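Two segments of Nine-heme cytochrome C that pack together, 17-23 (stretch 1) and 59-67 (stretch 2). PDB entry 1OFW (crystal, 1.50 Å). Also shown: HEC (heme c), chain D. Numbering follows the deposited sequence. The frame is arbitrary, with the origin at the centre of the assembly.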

ATOM      1  N   PHE A  17     -14.612 -13.639   6.093  1.00 13.11           N
ATOM      2  CA  PHE A  17     -14.341 -14.120   7.423  1.00 12.61           C
ATOM      3  C   PHE A  17     -13.246 -15.165   7.468  1.00 13.75           C
ATOM      4  O   PHE A  17     -12.897 -15.766   6.442  1.00 16.58           O
ATOM      5  CB  PHE A  17     -15.606 -14.793   8.006  1.00 16.30           C
ATOM      6  CG  PHE A  17     -16.717 -13.818   8.306  1.00 14.98           C
ATOM      7  CD1 PHE A  17     -17.679 -13.551   7.349  1.00 13.98           C
ATOM      8  CD2 PHE A  17     -16.813 -13.191   9.519  1.00 14.14           C
ATOM      9  CE1 PHE A  17     -18.677 -12.675   7.651  1.00 13.41           C
ATOM     10  CE2 PHE A  17     -17.813 -12.299   9.846  1.00 15.53           C
ATOM     11  CZ  PHE A  17     -18.776 -12.055   8.884  1.00 15.21           C
ATOM     12  N   PRO A  18     -12.681 -15.370   8.651  1.00 14.67           N
ATOM     13  CA  PRO A  18     -11.612 -16.379   8.803  1.00 19.19           C
ATOM     14  C   PRO A  18     -12.171 -17.800   8.853  1.00 19.27           C
ATOM     15  O   PRO A  18     -12.292 -18.410   9.907  1.00 18.64           O
ATOM     16  CB  PRO A  18     -10.957 -15.992  10.143  1.00 16.48           C
ATOM     17  CG  PRO A  18     -12.062 -15.355  10.883  1.00 13.19           C
ATOM     18  CD  PRO A  18     -12.908 -14.648   9.898  1.00 13.03           C
ATOM     19  N   VAL A  19     -12.460 -18.276   7.634  1.00 17.39           N
ATOM     20  CA  VAL A  19     -13.130 -19.568   7.477  1.00 17.09           C
ATOM     21  C   VAL A  19     -12.174 -20.727   7.682  1.00 17.07           C
ATOM     22  O   VAL A  19     -11.140 -20.840   7.055  1.00 19.85           O
ATOM     23  CB  VAL A  19     -13.790 -19.614   6.088  1.00 23.36           C
ATOM     24  CG1 VAL A  19     -14.280 -21.024   5.777  1.00 24.54           C
ATOM     25  CG2 VAL A  19     -14.922 -18.584   6.041  1.00 20.94           C
ATOM     26  N   GLY A  20     -12.536 -21.624   8.602  1.00 22.87           N
ATOM     27  CA  GLY A  20     -11.712 -22.788   8.911  1.00 30.17           C
ATOM     28  C   GLY A  20     -12.588 -23.876   9.525  1.00 30.98           C
ATOM     29  O   GLY A  20     -13.754 -23.629   9.867  1.00 32.85           O
ATOM     30  N   GLU A  21     -12.083 -25.091   9.705  1.00 34.68           N
ATOM     31  CA  GLU A  21     -13.048 -26.005  10.357  1.00 41.62           C
ATOM     32  C   GLU A  21     -12.759 -26.198  11.835  1.00 43.04           C
ATOM     33  O   GLU A  21     -13.596 -26.730  12.581  1.00 49.92           O
ATOM     34  CB  GLU A  21     -13.121 -27.346   9.627  1.00 43.40           C
ATOM     35  CG  GLU A  21     -14.336 -27.421   8.704  1.00 41.60           C
ATOM     36  N   LYS A  22     -11.594 -25.759  12.323  1.00 38.57           N
ATOM     37  CA  LYS A  22     -11.415 -25.817  13.779  1.00 31.57           C
ATOM     38  C   LYS A  22     -12.300 -24.797  14.464  1.00 33.96           C
ATOM     39  O   LYS A  22     -12.384 -23.625  14.085  1.00 30.06           O
ATOM     40  CB  LYS A  22      -9.945 -25.631  14.165  1.00 35.10           C
ATOM     41  CG  LYS A  22      -9.052 -26.648  13.442  1.00 42.07           C
ATOM     42  CD  LYS A  22      -7.668 -26.723  14.054  1.00 48.69           C
ATOM     43  CE  LYS A  22      -6.758 -27.626  13.233  1.00 55.06           C
ATOM     44  NZ  LYS A  22      -6.042 -28.658  14.030  1.00 57.19           N
ATOM     45  N   PRO A  23     -13.017 -25.230  15.500  1.00 31.82           N
ATOM     46  CA  PRO A  23     -13.825 -24.298  16.268  1.00 30.55           C
ATOM     47  C   PRO A  23     -13.018 -23.084  16.733  1.00 28.89           C
ATOM     48  O   PRO A  23     -11.851 -23.175  17.106  1.00 28.03           O
ATOM     49  CB  PRO A  23     -14.235 -25.139  17.484  1.00 37.87           C
ATOM     50  CG  PRO A  23     -14.254 -26.552  16.974  1.00 38.38           C
ATOM     51  CD  PRO A  23     -13.132 -26.624  15.976  1.00 38.29           C
ATOM     52  N   CYS A  59     -12.925 -17.532  -2.236  1.00 19.67           N
ATOM     53  CA  CYS A  59     -11.596 -18.106  -2.065  1.00 18.02           C
ATOM     54  C   CYS A  59     -11.549 -19.103  -0.927  1.00 15.86           C
ATOM     55  O   CYS A  59     -10.840 -20.113  -1.018  1.00 18.44           O
ATOM     56  CB  CYS A  59     -10.539 -17.012  -1.805  1.00 15.71           C
ATOM     57  SG  CYS A  59     -10.683 -15.531  -2.820  1.00 15.47           S
ATOM     58  N   SER A  60     -12.248 -18.851   0.153  1.00 17.17           N
ATOM     59  CA  SER A  60     -12.183 -19.686   1.334  1.00 16.25           C
ATOM     60  C   SER A  60     -12.813 -21.060   1.078  1.00 17.80           C
ATOM     61  O   SER A  60     -12.670 -21.935   1.933  1.00 20.03           O
ATOM     62  CB  SER A  60     -12.867 -19.079   2.569  1.00 18.84           C
ATOM     63  OG  SER A  60     -14.151 -18.561   2.248  1.00 24.27           O
ATOM     64  N   THR A  61     -13.493 -21.210  -0.048  1.00 19.57           N
ATOM     65  CA  THR A  61     -13.981 -22.574  -0.305  1.00 24.22           C
ATOM     66  C   THR A  61     -12.811 -23.538  -0.487  1.00 21.90           C
ATOM     67  O   THR A  61     -12.923 -24.755  -0.252  1.00 21.85           O
ATOM     68  CB  THR A  61     -14.863 -22.728  -1.551  1.00 26.09           C
ATOM     69  OG1 THR A  61     -14.121 -22.429  -2.720  1.00 34.82           O
ATOM     70  CG2 THR A  61     -16.026 -21.771  -1.441  1.00 21.16           C
ATOM     71  N   CYS A  62     -11.679 -22.995  -0.913  1.00 20.35           N
ATOM     72  CA  CYS A  62     -10.485 -23.821  -1.093  1.00 18.41           C
ATOM     73  C   CYS A  62      -9.351 -23.472  -0.155  1.00 20.99           C
ATOM     74  O   CYS A  62      -8.525 -24.290   0.210  1.00 20.61           O
ATOM     75  CB  CYS A  62     -10.024 -23.658  -2.544  1.00 20.02           C
ATOM     76  SG  CYS A  62     -11.228 -24.259  -3.749  1.00 20.61           S
ATOM     77  N   HIS A  63      -9.287 -22.198   0.238  1.00 18.92           N
ATOM     78  CA  HIS A  63      -8.211 -21.666   1.046  1.00 17.33           C
ATOM     79  C   HIS A  63      -8.757 -21.365   2.433  1.00 17.87           C
ATOM     80  O   HIS A  63      -9.171 -20.259   2.735  1.00 16.34           O
ATOM     81  CB  HIS A  63      -7.582 -20.401   0.455  1.00 15.98           C
ATOM     82  CG  HIS A  63      -6.951 -20.579  -0.888  1.00 14.41           C
ATOM     83  ND1 HIS A  63      -5.818 -21.337  -1.085  1.00 14.68           N
ATOM     84  CD2 HIS A  63      -7.260 -20.095  -2.103  1.00 16.99           C
ATOM     85  CE1 HIS A  63      -5.476 -21.301  -2.356  1.00 17.12           C
ATOM     86  NE2 HIS A  63      -6.344 -20.547  -3.044  1.00 17.10           N
ATOM     87  N   THR A  64      -8.734 -22.369   3.295  1.00 21.83           N
ATOM     88  CA  THR A  64      -9.175 -22.142   4.677  1.00 19.16           C
ATOM     89  C   THR A  64      -8.010 -21.806   5.576  1.00 16.81           C
ATOM     90  O   THR A  64      -6.839 -21.875   5.173  1.00 17.15           O
ATOM     91  CB  THR A  64      -9.896 -23.400   5.210  1.00 25.37           C
ATOM     92  OG1 THR A  64      -9.013 -24.493   4.935  1.00 22.12           O
ATOM     93  CG2 THR A  64     -11.190 -23.663   4.472  1.00 29.42           C
ATOM     94  N   VAL A  65      -8.314 -21.414   6.805  1.00 16.52           N
ATOM     95  CA  VAL A  65      -7.264 -21.010   7.726  1.00 18.31           C
ATOM     96  C   VAL A  65      -6.167 -22.073   7.870  1.00 21.57           C
ATOM     97  O   VAL A  65      -4.998 -21.717   7.854  1.00 21.74           O
ATOM     98  CB  VAL A  65      -7.819 -20.638   9.110  1.00 23.38           C
ATOM     99  CG1 VAL A  65      -6.643 -20.408  10.060  1.00 24.59           C
ATOM    100  CG2 VAL A  65      -8.746 -19.412   9.019  1.00 21.90           C
ATOM    101  N   GLU A  66      -6.532 -23.347   7.956  1.00 25.06           N
ATOM    102  CA  GLU A  66      -5.603 -24.448   8.196  1.00 25.78           C
ATOM    103  C   GLU A  66      -5.023 -25.070   6.946  1.00 23.08           C
ATOM    104  O   GLU A  66      -4.024 -25.764   6.876  1.00 25.17           O
ATOM    105  CB  GLU A  66      -6.387 -25.534   8.985  1.00 27.77           C
ATOM    106  CG  GLU A  66      -7.606 -26.087   8.265  1.00 34.18           C
ATOM    107  CD  GLU A  66      -8.940 -25.473   8.618  1.00 39.68           C
ATOM    108  OE1 GLU A  66      -8.929 -24.304   9.065  1.00 39.40           O
ATOM    109  OE2 GLU A  66     -10.004 -26.118   8.473  1.00 43.27           O
ATOM    110  N   GLY A  67      -5.709 -24.795   5.860  1.00 23.83           N
ATOM    111  CA  GLY A  67      -5.509 -25.389   4.561  1.00 26.71           C
ATOM    112  C   GLY A  67      -6.279 -26.674   4.314  1.00 24.86           C
ATOM    113  O   GLY A  67      -6.718 -27.364   5.225  1.00 25.10           O
TER
HETATM  114 FE   HEC D1295      -6.267 -20.104  -5.014  1.00 16.77          FE
HETATM  115  CHA HEC D1295      -3.025 -21.122  -5.293  1.00 15.87           C
HETATM  116  CHB HEC D1295      -5.247 -16.966  -4.147  1.00 12.06           C
HETATM  117  CHC HEC D1295      -9.518 -19.061  -5.041  1.00 18.11           C
HETATM  118  CHD HEC D1295      -7.292 -23.319  -5.410  1.00 17.80           C
HETATM  119  NA  HEC D1295      -4.503 -19.236  -4.767  1.00 14.26           N
HETATM  120  C1A HEC D1295      -3.239 -19.807  -4.946  1.00 17.84           C
HETATM  121  C2A HEC D1295      -2.218 -18.804  -4.724  1.00 16.99           C
HETATM  122  C3A HEC D1295      -2.853 -17.662  -4.340  1.00 14.34           C
HETATM  123  C4A HEC D1295      -4.272 -17.912  -4.401  1.00 13.61           C
HETATM  124  CMA HEC D1295      -2.212 -16.316  -3.993  1.00 15.47           C
HETATM  125  CAA HEC D1295      -0.709 -18.965  -4.944  1.00 15.24           C
HETATM  126  CBA HEC D1295       0.005 -19.363  -3.634  1.00 17.47           C
HETATM  127  CGA HEC D1295       1.505 -19.566  -3.864  1.00 23.85           C
HETATM  128  O1A HEC D1295       1.945 -19.710  -5.036  1.00 24.43           O
HETATM  129  O2A HEC D1295       2.215 -19.538  -2.836  1.00 22.44           O
HETATM  130  NB  HEC D1295      -7.203 -18.388  -4.724  1.00 15.74           N
HETATM  131  C1B HEC D1295      -6.595 -17.200  -4.338  1.00 16.30           C
HETATM  132  C2B HEC D1295      -7.618 -16.159  -4.214  1.00 16.44           C
HETATM  133  C3B HEC D1295      -8.807 -16.724  -4.450  1.00 17.11           C
HETATM  134  C4B HEC D1295      -8.549 -18.131  -4.761  1.00 16.86           C
HETATM  135  CMB HEC D1295      -7.277 -14.694  -3.883  1.00 15.60           C
HETATM  136  CAB HEC D1295     -10.210 -16.117  -4.458  1.00 11.94           C
HETATM  137  CBB HEC D1295     -10.243 -14.875  -5.372  1.00 16.06           C
HETATM  138  NC  HEC D1295      -8.036 -21.005  -5.279  1.00 17.60           N
HETATM  139  C1C HEC D1295      -9.285 -20.421  -5.186  1.00 17.60           C
HETATM  140  C2C HEC D1295     -10.340 -21.422  -5.265  1.00 20.85           C
HETATM  141  C3C HEC D1295      -9.716 -22.620  -5.346  1.00 19.96           C
HETATM  142  C4C HEC D1295      -8.293 -22.367  -5.357  1.00 21.47           C
HETATM  143  CMC HEC D1295     -11.839 -21.073  -5.200  1.00 16.29           C
HETATM  144  CAC HEC D1295     -10.330 -24.042  -5.317  1.00 18.76           C
HETATM  145  CBC HEC D1295     -11.359 -24.286  -6.432  1.00 19.24           C
HETATM  146  ND  HEC D1295      -5.360 -21.836  -5.444  1.00 19.03           N
HETATM  147  C1D HEC D1295      -5.967 -23.063  -5.575  1.00 18.03           C
HETATM  148  C2D HEC D1295      -4.966 -24.046  -5.947  1.00 22.35           C
HETATM  149  C3D HEC D1295      -3.782 -23.428  -5.987  1.00 19.54           C
HETATM  150  C4D HEC D1295      -3.999 -22.053  -5.556  1.00 17.23           C
HETATM  151  CMD HEC D1295      -5.344 -25.509  -6.244  1.00 22.08           C
HETATM  152  CAD HEC D1295      -2.396 -23.961  -6.445  1.00 20.99           C
HETATM  153  CBD HEC D1295      -2.312 -23.675  -7.967  1.00 21.65           C
HETATM  154  CGD HEC D1295      -0.934 -23.808  -8.576  1.00 31.91           C
HETATM  155  O1D HEC D1295      -0.787 -23.481  -9.784  1.00 34.99           O
HETATM  156  O2D HEC D1295      -0.038 -24.226  -7.815  1.00 32.72           O
HETATM  157  O   HOH W   1     -10.000 -23.457  11.464  1.00 39.59           O

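Two hydrogen bonds and a small set of van der Waals contacts join these stretches. Together they bury 344 Å², summed over both sides. Stretch 1 has no regular secondary structure, and the closest pair of CA atoms across the stretches is Gly20 CA and Val65 CA, 4.9 Å apart.

The first hydrogen bond is backbone to backbone. Val65 N donates to Val19 O at 2.9 Å, with an angle of 156° at the hydrogen. The second uses a side chain: Glu21 N donates to Glu66 OE2 at 2.6 Å, with an angle of 155°. A carboxylate suits this place because it can accept from the exposed loop backbone. The CA-to-CB bond of Glu66 points toward stretch 1. Its chi1 is p, its chi2 of -97° lies between wells, and its chi3 is 25°. With these angles the carboxylate reaches Glu21 N; water 1 carries the link on to Lys22 N. The water accepts from Lys22 N at 2.9 Å and donates to Glu66 OE1 at 2.8 Å.

Gly20 leaves room for this carboxylate. Its CA lies 3.2 Å from Glu66 OE1. An ideal CB on Gly20 would stand 2.6 Å from Glu66 OE1, a clash, and 3.4 Å from Val65 CB, which is tight.

Val19 is the most covered residue of stretch 1. Its chi1 is t. The CA-to-CB bond of Ser60 points toward stretch 1, with chi1 p, and its CB packs against Val19 CB at 3.7 Å. Val19 CG1 also lies 4.3 Å from Thr64 CG2. Thr64 has chi1 p, and this methyl gives the buried residue an apolar surface to set against valine.

The CA-to-CB bond of Val65 also points toward stretch 1, with chi1 t. Its CG2 reaches Pro18 C at 3.8 Å and Pro18 CB at 4.2 Å. The CA-to-CB bond of Pro18 points away, and the closest contact is with its backbone. Glu21 and Lys22 are exposed. The Glu21 carboxylate is not modelled, and the mainly extended Lys22 side chain makes no close contact with stretch 2.

Stretch 2 is also anchored to heme c. Cys59 SG bonds covalently to HEC CAB and Cys62 SG to HEC CAC, each at 1.8 Å, and both cysteines have chi1 m. His63, also m, places NE2 2.0 Å from HEC FE. Its ring end leads away from stretch 1. Ser60, within this heme-binding segment, and Thr64 to Glu66, just after it, make the contact with stretch 1.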